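Local coordinates for protein 1d10 (Caenorhabditis elegans, PDB 1T9F) that is of unknown function but folds into a beta-trefoil of three MIR repeats, as in the SDF2-like proteins whose family it joins, at residues Val7-Val12 and Ala61-Gly66; Gln38-Val43 and Gln100-Phe105; Asp48-Trp53 and Leu77-Thr82; Leu86-Phe91 and Leu134-Thr139. All coordinates share one frame; numbering follows the deposited sequence.

Contact 1 (Val7-Val12 and Ala61-Gly66); sequences VTCYSV and AKCNRG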
loop_
_atom_site.group_PDB
_atom_site.type_symbol
_atom_site.label_atom_id
_atom_site.label_comp_id
_atom_site.label_asym_id
_atom_site.label_seq_id
_atom_site.Cartn_x
_atom_site.Cartn_y
_atom_site.Cartn_z
ATOM N N VAL A 7 5.856 9.796 10.526
ATOM C CA VAL A 7 4.556 9.597 9.904
ATOM C C VAL A 7 3.572 9.367 11.039
ATOM O O VAL A 7 3.855 8.603 11.962
ATOM C CB VAL A 7 4.581 8.362 8.986
ATOM C CG1 VAL A 7 3.236 8.182 8.325
ATOM C CG2 VAL A 7 5.679 8.519 7.942
ATOM N N THR A 8 2.416 10.018 10.967
ATOM C CA THR A 8 1.425 9.913 12.031
ATOM C C THR A 8 0.133 9.193 11.668
ATOM O O THR A 8 -0.251 9.104 10.501
ATOM C CB THR A 8 1.073 11.310 12.567
ATOM O OG1 THR A 8 0.420 12.064 11.539
ATOM C CG2 THR A 8 2.342 12.048 12.993
ATOM N N CYS A 9 -0.546 8.699 12.693
ATOM C CA CYS A 9 -1.787 7.972 12.502
ATOM C C CYS A 9 -2.878 8.886 11.945
ATOM O O CYS A 9 -3.046 10.010 12.402
ATOM C CB CYS A 9 -2.215 7.359 13.829
ATOM S SG CYS A 9 -3.051 5.761 13.642
ATOM N N TYR A 10 -3.602 8.383 10.951
ATOM C CA TYR A 10 -4.667 9.108 10.259
ATOM C C TYR A 10 -4.155 10.192 9.319
ATOM O O TYR A 10 -4.935 10.983 8.789
ATOM C CB TYR A 10 -5.674 9.702 11.250
ATOM C CG TYR A 10 -6.484 8.640 11.950
ATOM C CD1 TYR A 10 -7.211 7.701 11.220
ATOM C CD2 TYR A 10 -6.493 8.548 13.337
ATOM C CE1 TYR A 10 -7.922 6.691 11.858
ATOM C CE2 TYR A 10 -7.197 7.547 13.984
ATOM C CZ TYR A 10 -7.910 6.622 13.243
ATOM O OH TYR A 10 -8.604 5.632 13.893
ATOM N N SER A 11 -2.844 10.243 9.115
ATOM C CA SER A 11 -2.302 11.225 8.188
ATOM C C SER A 11 -2.679 10.713 6.794
ATOM O O SER A 11 -2.948 9.524 6.620
ATOM C CB SER A 11 -0.780 11.322 8.338
ATOM O OG SER A 11 -0.168 10.060 8.147
ATOM N N VAL A 12 -2.727 11.608 5.813
ATOM C CA VAL A 12 -3.068 11.230 4.445
ATOM C C VAL A 12 -1.858 11.539 3.589
ATOM O O VAL A 12 -1.343 12.655 3.627
ATOM C CB VAL A 12 -4.255 12.044 3.895
ATOM C CG1 VAL A 12 -4.499 11.683 2.444
ATOM C CG2 VAL A 12 -5.497 11.767 4.707
ATOM N N ALA A 61 -6.232 -2.667 16.806
ATOM C CA ALA A 61 -5.529 -1.639 17.555
ATOM C C ALA A 61 -6.313 -0.341 17.469
ATOM O O ALA A 61 -7.366 -0.278 16.839
ATOM C CB ALA A 61 -4.129 -1.440 16.989
ATOM N N LYS A 62 -5.784 0.696 18.103
ATOM C CA LYS A 62 -6.407 2.009 18.098
ATOM C C LYS A 62 -5.296 3.046 18.216
ATOM O O LYS A 62 -4.222 2.759 18.742
ATOM C CB LYS A 62 -7.377 2.134 19.275
ATOM C CG LYS A 62 -6.729 1.855 20.621
ATOM C CD LYS A 62 -7.752 1.833 21.750
ATOM C CE LYS A 62 -7.104 1.407 23.060
ATOM N NZ LYS A 62 -8.105 1.267 24.154
ATOM N N CYS A 63 -5.547 4.250 17.723
ATOM C CA CYS A 63 -4.543 5.296 17.788
ATOM C C CYS A 63 -5.208 6.658 17.811
ATOM O O CYS A 63 -6.409 6.778 17.593
ATOM C CB CYS A 63 -3.637 5.222 16.566
ATOM S SG CYS A 63 -4.479 5.844 15.076
ATOM N N ASN A 64 -4.411 7.686 18.062
ATOM C CA ASN A 64 -4.901 9.056 18.088
ATOM C C ASN A 64 -4.257 9.829 16.943
ATOM O O ASN A 64 -3.049 9.733 16.723
ATOM C CB ASN A 64 -4.539 9.713 19.417
ATOM C CG ASN A 64 -5.299 9.120 20.583
ATOM O OD1 ASN A 64 -4.791 9.055 21.699
ATOM N ND2 ASN A 64 -6.530 8.696 20.332
ATOM N N ARG A 65 -5.062 10.584 16.206
ATOM C CA ARG A 65 -4.535 11.373 15.103
ATOM C C ARG A 65 -3.307 12.108 15.621
ATOM O O ARG A 65 -3.345 12.710 16.694
ATOM C CB ARG A 65 -5.585 12.375 14.609
ATOM C CG ARG A 65 -6.896 12.349 15.386
ATOM C CD ARG A 65 -6.707 12.849 16.819
ATOM N NE ARG A 65 -7.808 12.457 17.698
ATOM C CZ ARG A 65 -7.856 12.726 18.999
ATOM N NH1 ARG A 65 -6.863 13.394 19.576
ATOM N NH2 ARG A 65 -8.889 12.320 19.726
ATOM N N GLY A 66 -2.213 12.047 14.871
ATOM C CA GLY A 66 -1.001 12.714 15.307
ATOM C C GLY A 66 -0.026 11.763 15.978
ATOM O O GLY A 66 1.146 12.096 16.167
HETATM O O HOH W 1 -8.194 5.076 16.716
#
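A disulfide ties the type II beta turn T8-S11, which leads into the first barrel strand of the MIR beta-trefoil, to the loop that follows strand 53-57. The covalent link comes first. C9 SG and C63 SG are bonded at 2.0 Å with a torsion of -87° about the bond, close to the relaxed right angle. C63 holds its sulfur in the crowded position between backbone N and carbonyl carbon (chi1 74°), aimed at the turn.

Aromatic contact comes second. Y10, the third residue of the turn and the one with positive phi, lays its ring alongside the bridge, so that C63 SG approaches CE2 to 3.4 Å, obliquely to the ring. At the ring's edge, in its plane, sits R65 N, 3.8 Å from Y10 CD2; this amide is buried and has no polar partner in the model. F56 meets the same ring edge-to-face, joining the turn to strand 53-57.

Polar contacts are few. G66 N gives C9 O a weak hydrogen bond of 3.3 Å, and R65 CA points its hydrogen at the same oxygen, so the two segments touch through backbone as well as sulfur. The turn itself is tightened by T8 O, which accepts from both S11 N and S11 OG, the hydroxyl at 2.5 Å and in the carbonyl plane. A water joins the segments: it bonds to Y10 OH at 2.9 Å and accepts from C63 N at 3.0 Å.

Contact 2 (Gln38-Val43 and Gln100-Phe105); sequences QSVTAV and QEVSAF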
loop_
_atom_site.group_PDB
_atom_site.type_symbol
_atom_site.label_atom_id
_atom_site.label_comp_id
_atom_site.label_asym_id
_atom_site.label_seq_id
_atom_site.Cartn_x
_atom_site.Cartn_y
_atom_site.Cartn_z
ATOM N N GLN A 38 -11.531 -4.828 -6.289
ATOM C CA GLN A 38 -10.989 -3.592 -6.851
ATOM C C GLN A 38 -9.476 -3.700 -6.971
ATOM O O GLN A 38 -8.803 -4.094 -6.023
ATOM C CB GLN A 38 -11.350 -2.412 -5.954
ATOM C CG GLN A 38 -11.130 -1.060 -6.591
ATOM C CD GLN A 38 -11.594 0.063 -5.699
ATOM O OE1 GLN A 38 -10.785 0.767 -5.081
ATOM N NE2 GLN A 38 -12.906 0.230 -5.605
ATOM N N SER A 39 -8.946 -3.344 -8.137
ATOM C CA SER A 39 -7.512 -3.427 -8.373
ATOM C C SER A 39 -6.700 -2.319 -7.698
ATOM O O SER A 39 -7.235 -1.281 -7.293
ATOM C CB SER A 39 -7.223 -3.398 -9.872
ATOM O OG SER A 39 -7.564 -2.145 -10.436
ATOM N N VAL A 40 -5.396 -2.565 -7.591
ATOM C CA VAL A 40 -4.448 -1.619 -7.013
ATOM C C VAL A 40 -3.284 -1.561 -7.986
ATOM O O VAL A 40 -2.797 -2.596 -8.436
ATOM C CB VAL A 40 -3.913 -2.100 -5.648
ATOM C CG1 VAL A 40 -2.768 -1.194 -5.184
ATOM C CG2 VAL A 40 -5.037 -2.099 -4.620
ATOM N N THR A 41 -2.844 -0.357 -8.322
ATOM C CA THR A 41 -1.732 -0.192 -9.252
ATOM C C THR A 41 -0.784 0.892 -8.755
ATOM O O THR A 41 -0.921 1.395 -7.637
ATOM C CB THR A 41 -2.229 0.261 -10.637
ATOM O OG1 THR A 41 -2.689 1.622 -10.546
ATOM C CG2 THR A 41 -3.380 -0.634 -11.119
ATOM N N ALA A 42 0.182 1.242 -9.601
ATOM C CA ALA A 42 1.123 2.307 -9.300
ATOM C C ALA A 42 1.139 3.158 -10.561
ATOM O O ALA A 42 1.320 2.638 -11.666
ATOM C CB ALA A 42 2.505 1.750 -9.008
ATOM N N VAL A 43 0.956 4.464 -10.399
ATOM C CA VAL A 43 0.903 5.367 -11.541
ATOM C C VAL A 43 2.038 6.376 -11.667
ATOM O O VAL A 43 2.482 6.963 -10.682
ATOM C CB VAL A 43 -0.424 6.152 -11.531
ATOM C CG1 VAL A 43 -1.587 5.186 -11.694
ATOM C CG2 VAL A 43 -0.564 6.918 -10.216
ATOM N N GLN A 100 1.361 -13.012 -5.511
ATOM C CA GLN A 100 0.108 -12.883 -4.792
ATOM C C GLN A 100 -0.592 -11.578 -5.168
ATOM O O GLN A 100 0.057 -10.554 -5.394
ATOM C CB GLN A 100 0.420 -12.928 -3.301
ATOM C CG GLN A 100 -0.756 -12.911 -2.358
ATOM C CD GLN A 100 -0.303 -13.113 -0.928
ATOM O OE1 GLN A 100 0.127 -14.206 -0.551
ATOM N NE2 GLN A 100 -0.370 -12.055 -0.127
ATOM N N GLU A 101 -1.918 -11.630 -5.235
ATOM C CA GLU A 101 -2.735 -10.476 -5.593
ATOM C C GLU A 101 -2.814 -9.454 -4.466
ATOM O O GLU A 101 -2.834 -9.808 -3.286
ATOM C CB GLU A 101 -4.160 -10.928 -5.936
ATOM C CG GLU A 101 -5.058 -9.848 -6.527
ATOM C CD GLU A 101 -6.543 -10.200 -6.436
ATOM O OE1 GLU A 101 -7.160 -9.941 -5.378
ATOM O OE2 GLU A 101 -7.094 -10.745 -7.416
ATOM N N VAL A 102 -2.854 -8.181 -4.846
ATOM C CA VAL A 102 -2.987 -7.095 -3.888
ATOM C C VAL A 102 -4.199 -6.312 -4.376
ATOM O O VAL A 102 -4.260 -5.915 -5.530
ATOM C CB VAL A 102 -1.733 -6.200 -3.859
ATOM C CG1 VAL A 102 -2.009 -4.947 -3.038
ATOM C CG2 VAL A 102 -0.570 -6.970 -3.239
ATOM N N SER A 103 -5.168 -6.095 -3.500
ATOM C CA SER A 103 -6.387 -5.401 -3.898
ATOM C C SER A 103 -6.791 -4.314 -2.923
ATOM O O SER A 103 -6.140 -4.109 -1.900
ATOM C CB SER A 103 -7.519 -6.425 -4.014
ATOM O OG SER A 103 -7.718 -7.079 -2.764
ATOM N N ALA A 104 -7.863 -3.604 -3.267
ATOM C CA ALA A 104 -8.427 -2.558 -2.421
ATOM C C ALA A 104 -9.754 -3.200 -2.014
ATOM O O ALA A 104 -10.640 -3.395 -2.850
ATOM C CB ALA A 104 -8.664 -1.296 -3.219
ATOM N N PHE A 105 -9.878 -3.541 -0.737
ATOM C CA PHE A 105 -11.063 -4.235 -0.262
ATOM C C PHE A 105 -11.924 -3.583 0.814
ATOM O O PHE A 105 -11.487 -2.699 1.552
ATOM C CB PHE A 105 -10.641 -5.649 0.192
ATOM C CG PHE A 105 -11.652 -6.344 1.072
ATOM C CD1 PHE A 105 -11.590 -6.223 2.462
ATOM C CD2 PHE A 105 -12.681 -7.093 0.512
ATOM C CE1 PHE A 105 -12.540 -6.841 3.280
ATOM C CE2 PHE A 105 -13.636 -7.713 1.317
ATOM C CZ PHE A 105 -13.566 -7.586 2.706
HETATM O O HOH W 2 -13.204 -4.249 -3.327
#
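V40 turns its side chain toward strand 100-105 and lays one methyl against that strand's backbone. With CG1 anti to the backbone N (chi1 171°), CG2 falls beside the N and presses onto the peptide between S103 and A104, 3.3 Å from S103 C; V40 CG2 also lies 4.0 Å from A104 CB. V40 CB meanwhile faces V102 CG1 at the looser distance of 4.3 Å. L24, L86 and V160 close around this valine, which therefore sits in the hydrophobic interior where the hairpins of the MIR beta-trefoil come together. Strands 38-43 and 100-105 approach each other there at 117° between their directions, so they stay close over a short length only. At that crossing A104 N donates to Q38 O, 3.0 Å away and nearly straight (168°), although the donor stands above the carbonyl plane. The extended chain of Q38 runs beside A104 and brings its OE1 to 3.5 Å from A104 CB, while the hydrogen bonds of this oxygen are made with S26 OG and T82 OG1. S103 sets CB against Q38 O and sends its hydroxyl elsewhere, to Q37 OE1. Beside the same pair, a water donates to A104 O at 2.7 Å and accepts weakly from Q38 N.

Contact 3 (Asp48-Trp53 and Leu77-Thr82); sequences DINSHW and LKHLTT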
loop_
_atom_site.group_PDB
_atom_site.type_symbol
_atom_site.label_atom_id
_atom_site.label_comp_id
_atom_site.label_asym_id
_atom_site.label_seq_id
_atom_site.Cartn_x
_atom_site.Cartn_y
_atom_site.Cartn_z
ATOM N N ASP A 48 -2.579 13.144 -7.833
ATOM C CA ASP A 48 -3.882 12.639 -8.273
ATOM C C ASP A 48 -4.612 12.172 -7.014
ATOM O O ASP A 48 -4.057 11.423 -6.206
ATOM C CB ASP A 48 -3.711 11.471 -9.257
ATOM C CG ASP A 48 -5.044 10.939 -9.787
ATOM O OD1 ASP A 48 -5.028 10.045 -10.660
ATOM O OD2 ASP A 48 -6.108 11.408 -9.333
ATOM N N ILE A 49 -5.849 12.627 -6.849
ATOM C CA ILE A 49 -6.646 12.281 -5.681
ATOM C C ILE A 49 -6.789 10.773 -5.450
ATOM O O ILE A 49 -6.889 10.326 -4.307
ATOM C CB ILE A 49 -8.054 12.937 -5.763
ATOM C CG1 ILE A 49 -8.828 12.685 -4.463
ATOM C CG2 ILE A 49 -8.819 12.393 -6.959
ATOM C CD1 ILE A 49 -8.182 13.298 -3.228
ATOM N N ASN A 50 -6.801 9.991 -6.524
ATOM C CA ASN A 50 -6.921 8.548 -6.395
ATOM C C ASN A 50 -5.607 7.912 -5.932
ATOM O O ASN A 50 -5.525 6.692 -5.814
ATOM C CB ASN A 50 -7.359 7.912 -7.724
ATOM C CG ASN A 50 -8.791 8.278 -8.104
ATOM O OD1 ASN A 50 -9.727 8.034 -7.345
ATOM N ND2 ASN A 50 -8.958 8.876 -9.274
ATOM N N SER A 51 -4.588 8.735 -5.678
ATOM C CA SER A 51 -3.298 8.224 -5.213
ATOM C C SER A 51 -3.101 8.520 -3.736
ATOM O O SER A 51 -2.012 8.300 -3.189
ATOM C CB SER A 51 -2.136 8.846 -5.999
ATOM O OG SER A 51 -2.167 8.446 -7.360
ATOM N N HIS A 52 -4.144 9.041 -3.093
ATOM C CA HIS A 52 -4.055 9.353 -1.673
ATOM C C HIS A 52 -4.574 8.227 -0.805
ATOM O O HIS A 52 -5.631 7.640 -1.089
ATOM C CB HIS A 52 -4.811 10.642 -1.358
ATOM C CG HIS A 52 -4.118 11.863 -1.867
ATOM N ND1 HIS A 52 -4.147 12.234 -3.192
ATOM C CD2 HIS A 52 -3.298 12.744 -1.248
ATOM C CE1 HIS A 52 -3.372 13.289 -3.369
ATOM N NE2 HIS A 52 -2.843 13.618 -2.205
ATOM N N TRP A 53 -3.810 7.933 0.246
ATOM C CA TRP A 53 -4.141 6.878 1.193
ATOM C C TRP A 53 -4.080 7.403 2.617
ATOM O O TRP A 53 -3.269 8.271 2.937
ATOM C CB TRP A 53 -3.159 5.715 1.064
ATOM C CG TRP A 53 -3.103 5.120 -0.289
ATOM C CD1 TRP A 53 -2.430 5.605 -1.374
ATOM C CD2 TRP A 53 -3.749 3.923 -0.714
ATOM N NE1 TRP A 53 -2.622 4.777 -2.455
ATOM C CE2 TRP A 53 -3.427 3.736 -2.075
ATOM C CE3 TRP A 53 -4.574 2.983 -0.074
ATOM C CZ2 TRP A 53 -3.896 2.646 -2.812
ATOM C CZ3 TRP A 53 -5.042 1.898 -0.804
ATOM C CH2 TRP A 53 -4.699 1.740 -2.162
ATOM N N LEU A 77 -4.197 0.698 5.356
ATOM C CA LEU A 77 -4.145 1.842 4.462
ATOM C C LEU A 77 -5.472 1.983 3.731
ATOM O O LEU A 77 -5.861 1.117 2.947
ATOM C CB LEU A 77 -3.000 1.683 3.450
ATOM C CG LEU A 77 -1.579 1.880 3.991
ATOM C CD1 LEU A 77 -0.553 1.568 2.901
ATOM C CD2 LEU A 77 -1.414 3.326 4.473
ATOM N N LYS A 78 -6.159 3.086 4.002
ATOM C CA LYS A 78 -7.451 3.361 3.389
ATOM C C LYS A 78 -7.340 4.198 2.114
ATOM O O LYS A 78 -6.713 5.260 2.114
ATOM C CB LYS A 78 -8.336 4.091 4.398
ATOM C CG LYS A 78 -9.782 4.259 3.944
ATOM C CD LYS A 78 -10.578 5.012 4.988
ATOM C CE LYS A 78 -12.047 5.082 4.627
ATOM N NZ LYS A 78 -12.783 5.847 5.656
ATOM N N HIS A 79 -7.923 3.711 1.026
ATOM C CA HIS A 79 -7.911 4.457 -0.224
ATOM C C HIS A 79 -9.028 5.487 -0.063
ATOM O O HIS A 79 -10.209 5.131 0.001
ATOM C CB HIS A 79 -8.183 3.528 -1.402
ATOM C CG HIS A 79 -8.133 4.217 -2.726
ATOM N ND1 HIS A 79 -9.221 4.287 -3.570
ATOM C CD2 HIS A 79 -7.122 4.866 -3.357
ATOM C CE1 HIS A 79 -8.881 4.945 -4.666
ATOM N NE2 HIS A 79 -7.613 5.308 -4.561
ATOM N N LEU A 80 -8.646 6.758 0.015
ATOM C CA LEU A 80 -9.599 7.836 0.252
ATOM C C LEU A 80 -10.812 7.954 -0.648
ATOM O O LEU A 80 -11.930 8.071 -0.153
ATOM C CB LEU A 80 -8.878 9.186 0.280
ATOM C CG LEU A 80 -8.161 9.571 1.576
ATOM C CD1 LEU A 80 -7.759 11.036 1.501
ATOM C CD2 LEU A 80 -9.078 9.342 2.773
ATOM N N THR A 81 -10.612 7.913 -1.958
ATOM C CA THR A 81 -11.735 8.073 -2.871
ATOM C C THR A 81 -12.726 6.917 -2.958
ATOM O O THR A 81 -13.859 7.124 -3.392
ATOM C CB THR A 81 -11.247 8.410 -4.292
ATOM O OG1 THR A 81 -10.464 7.328 -4.800
ATOM C CG2 THR A 81 -10.394 9.677 -4.267
ATOM N N THR A 82 -12.329 5.710 -2.559
ATOM C CA THR A 82 -13.263 4.586 -2.627
ATOM C C THR A 82 -13.588 3.983 -1.267
ATOM O O THR A 82 -14.437 3.102 -1.162
ATOM C CB THR A 82 -12.748 3.470 -3.549
ATOM O OG1 THR A 82 -11.550 2.900 -3.001
ATOM C CG2 THR A 82 -12.469 4.027 -4.940
HETATM O O HOH W 3 -7.735 8.192 -2.941
#
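H79, at the end of a barrel strand of the beta-trefoil, uses its imidazole to join segment D48-W53 to strand 74-79 and the turn after that strand. Its NE2 donates to N50 O at 2.8 Å; the oxygen lies in the ring plane, although the nitrogen stands above the plane of the N50 carbonyl. The same ring directs an edge at the face of the W53 indole, the planes inclined at 56°, while H79 CB sits over the six-membered ring in a CH-pi contact, 3.6 Å from W53 CZ3. W53 and H79 are an antiparallel non-hydrogen-bonded pair, which brings both side chains to one side of the sheet. Beside them T81 OG1 donates to N50 OD1 at 2.7 Å, though the position of this hydroxyl is less certain, and T81 CG2 is pressed tightly on I49 CG1 at 3.4 Å.

One shell out, the imidazole's rotation is fixed from its other nitrogen: H79 ND1 and T82 OG1 share a hydrogen bond of 2.8 Å. The indole is held by NE1 bonding to L24 O. N50 is presented by a short 3-10 segment, 49-51, led into by an Asx turn, D48 OD2 accepting from N50 N. Between the segments a water lies above one face of the H79 ring, toward its rim, donating to I49 O at 2.7 Å and to H52 O at 2.9 Å, and accepting from T81 N at 3.1 Å.

Contact 4 (Leu86-Phe91 and Leu134-Thr139); sequences LHSHHF and LRHAVT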
loop_
_atom_site.group_PDB
_atom_site.type_symbol
_atom_site.label_atom_id
_atom_site.label_comp_id
_atom_site.label_asym_id
_atom_site.label_seq_id
_atom_site.Cartn_x
_atom_site.Cartn_y
_atom_site.Cartn_z
ATOM N N LEU A 86 -6.093 -1.323 1.579
ATOM C CA LEU A 86 -5.082 -2.096 0.872
ATOM C C LEU A 86 -5.225 -3.503 1.451
ATOM O O LEU A 86 -5.103 -3.702 2.665
ATOM C CB LEU A 86 -3.695 -1.547 1.173
ATOM C CG LEU A 86 -2.580 -2.113 0.308
ATOM C CD1 LEU A 86 -2.832 -1.738 -1.162
ATOM C CD2 LEU A 86 -1.250 -1.566 0.795
ATOM N N HIS A 87 -5.448 -4.475 0.581
ATOM C CA HIS A 87 -5.711 -5.839 1.020
ATOM C C HIS A 87 -4.912 -6.902 0.284
ATOM O O HIS A 87 -4.505 -6.713 -0.863
ATOM C CB HIS A 87 -7.203 -6.111 0.800
ATOM C CG HIS A 87 -7.713 -7.359 1.447
ATOM N ND1 HIS A 87 -8.229 -7.372 2.727
ATOM C CD2 HIS A 87 -7.861 -8.617 0.968
ATOM C CE1 HIS A 87 -8.680 -8.584 3.003
ATOM N NE2 HIS A 87 -8.469 -9.358 1.953
ATOM N N SER A 88 -4.671 -8.018 0.963
ATOM C CA SER A 88 -3.992 -9.132 0.327
ATOM C C SER A 88 -4.593 -10.437 0.814
ATOM O O SER A 88 -5.328 -10.474 1.806
ATOM C CB SER A 88 -2.493 -9.118 0.574
ATOM O OG SER A 88 -1.861 -9.789 -0.509
ATOM N N HIS A 89 -4.275 -11.511 0.109
ATOM C CA HIS A 89 -4.843 -12.809 0.422
ATOM C C HIS A 89 -4.245 -13.865 -0.490
ATOM O O HIS A 89 -3.334 -13.577 -1.267
ATOM C CB HIS A 89 -6.356 -12.731 0.230
ATOM C CG HIS A 89 -6.769 -11.870 -0.926
ATOM N ND1 HIS A 89 -8.056 -11.407 -1.086
ATOM C CD2 HIS A 89 -6.063 -11.388 -1.977
ATOM C CE1 HIS A 89 -8.124 -10.676 -2.185
ATOM N NE2 HIS A 89 -6.928 -10.649 -2.744
ATOM N N HIS A 90 -4.767 -15.084 -0.398
ATOM C CA HIS A 90 -4.262 -16.185 -1.202
ATOM C C HIS A 90 -4.826 -16.316 -2.613
ATOM O O HIS A 90 -5.350 -17.363 -2.983
ATOM C CB HIS A 90 -4.451 -17.510 -0.458
ATOM C CG HIS A 90 -3.419 -17.762 0.595
ATOM N ND1 HIS A 90 -2.066 -17.696 0.340
ATOM C CD2 HIS A 90 -3.539 -18.101 1.901
ATOM C CE1 HIS A 90 -1.397 -17.984 1.441
ATOM N NE2 HIS A 90 -2.266 -18.235 2.403
ATOM N N PHE A 91 -4.728 -15.249 -3.393
ATOM C CA PHE A 91 -5.175 -15.287 -4.776
ATOM C C PHE A 91 -3.944 -14.961 -5.609
ATOM O O PHE A 91 -2.997 -14.356 -5.112
ATOM C CB PHE A 91 -6.290 -14.266 -5.042
ATOM C CG PHE A 91 -7.602 -14.607 -4.384
ATOM C CD1 PHE A 91 -7.891 -14.161 -3.101
ATOM C CD2 PHE A 91 -8.546 -15.383 -5.050
ATOM C CE1 PHE A 91 -9.107 -14.483 -2.484
ATOM C CE2 PHE A 91 -9.761 -15.712 -4.447
ATOM C CZ PHE A 91 -10.044 -15.260 -3.159
ATOM N N LEU A 134 6.559 -2.777 3.202
ATOM C CA LEU A 134 5.307 -3.096 3.866
ATOM C C LEU A 134 5.104 -4.580 3.691
ATOM O O LEU A 134 4.965 -5.071 2.572
ATOM C CB LEU A 134 4.131 -2.337 3.247
ATOM C CG LEU A 134 3.974 -0.854 3.582
ATOM C CD1 LEU A 134 2.773 -0.303 2.806
ATOM C CD2 LEU A 134 3.765 -0.661 5.081
ATOM N N ARG A 135 5.084 -5.297 4.804
ATOM C CA ARG A 135 4.918 -6.736 4.752
ATOM C C ARG A 135 3.533 -7.146 5.228
ATOM O O ARG A 135 3.152 -6.855 6.360
ATOM C CB ARG A 135 5.993 -7.397 5.619
ATOM C CG ARG A 135 6.202 -8.864 5.336
ATOM C CD ARG A 135 7.366 -9.425 6.169
ATOM N NE ARG A 135 7.724 -10.774 5.744
ATOM C CZ ARG A 135 8.729 -11.483 6.253
ATOM N NH1 ARG A 135 9.486 -10.975 7.218
ATOM N NH2 ARG A 135 8.983 -12.695 5.789
ATOM N N HIS A 136 2.782 -7.822 4.364
ATOM C CA HIS A 136 1.438 -8.259 4.718
ATOM C C HIS A 136 1.523 -9.136 5.963
ATOM O O HIS A 136 2.221 -10.154 5.973
ATOM C CB HIS A 136 0.811 -9.043 3.572
ATOM C CG HIS A 136 -0.667 -9.233 3.710
ATOM N ND1 HIS A 136 -1.271 -10.470 3.620
ATOM C CD2 HIS A 136 -1.666 -8.339 3.901
ATOM C CE1 HIS A 136 -2.579 -10.328 3.747
ATOM N NE2 HIS A 136 -2.845 -9.045 3.918
ATOM N N ALA A 137 0.806 -8.736 7.005
ATOM C CA ALA A 137 0.822 -9.459 8.264
ATOM C C ALA A 137 0.363 -10.911 8.179
ATOM O O ALA A 137 1.037 -11.806 8.687
ATOM C CB ALA A 137 -0.015 -8.715 9.288
ATOM N N VAL A 138 -0.776 -11.147 7.538
ATOM C CA VAL A 138 -1.317 -12.494 7.441
ATOM C C VAL A 138 -0.553 -13.463 6.542
ATOM O O VAL A 138 -0.374 -14.624 6.907
ATOM C CB VAL A 138 -2.796 -12.454 7.010
ATOM C CG1 VAL A 138 -3.311 -13.860 6.730
ATOM C CG2 VAL A 138 -3.624 -11.801 8.105
ATOM N N THR A 139 -0.101 -13.003 5.377
ATOM C CA THR A 139 0.627 -13.878 4.458
ATOM C C THR A 139 2.143 -13.697 4.474
ATOM O O THR A 139 2.882 -14.602 4.094
ATOM C CB THR A 139 0.161 -13.677 3.010
ATOM O OG1 THR A 139 0.415 -12.323 2.620
ATOM C CG2 THR A 139 -1.316 -13.979 2.874
#
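Two hairpin elements of the MIR beta-trefoil meet here: the C-terminal end of strand 85-89 and the turn that closes strand 131-136, drawn from the second and third MIR sequence repeats. No hydrogen bond passes directly between them; the junction is made by a histidine ring lying flat on a serine. S88 CB stands 3.3 Å from the centroid of the H136 ring and only 7° off its normal, a CH-pi contact so central that all five ring atoms are almost equally near. The serine hydroxyl, anti to the backbone N (chi1 -153°), is turned to other work, bonding to Q100 NE2 and E101 O.

The imidazole is gripped at both nitrogens. H136 ND1 shares a hydrogen bond of 2.7 Å with T139 OG1, three residues on, and NE2 bonds to G114 O, so the rotation of the ring about its CB-CG bond is fixed by a bond at each nitrogen. V138 N lies over the face opposite S88, toward the rim, and W117 meets the ring at a steep angle. Q100 NE2 is the second-shell link: it reaches S88 OG and T139 OG1 alike, and so connects the two segments through a third strand.

Farther out the chain of 86-91 turns a corner at H90, the centre of an inverse gamma turn. H89 lies between the residues two before and two after it, with an edge of H87 (CD2) over one face, toward the rim, and an edge of F91 (CD1) over the other, while its NE2 bonds to E101 OE1. T139 CG2 rests over one face of the H90 ring, off-centre, 4.3 Å from H90 CE1.

How the contacts relate
Contacts 1 and 3 involve barrel strands and the loops next to them, contact 2 lies in the other sheet, and contact 4 spans the two, joining strand 85-89 of that sheet to barrel strand 131-136. Contact 1 lies at the surface, its centre about 23 Å from that of contact 2; V12 packing on L80 ties it to contact 3. The centres of contacts 2 and 4 are about 11 Å apart, bridged by paired strands 85-89 and 100-105. Segments of contact 2 alternate along the chain with those of 1 and 4, as those of 1 do with 3, bringing together residues far apart in sequence. H79 with T82 and H136 with T139 repeat one arrangement, consistent with beta-trefoil pseudo-threefold symmetry.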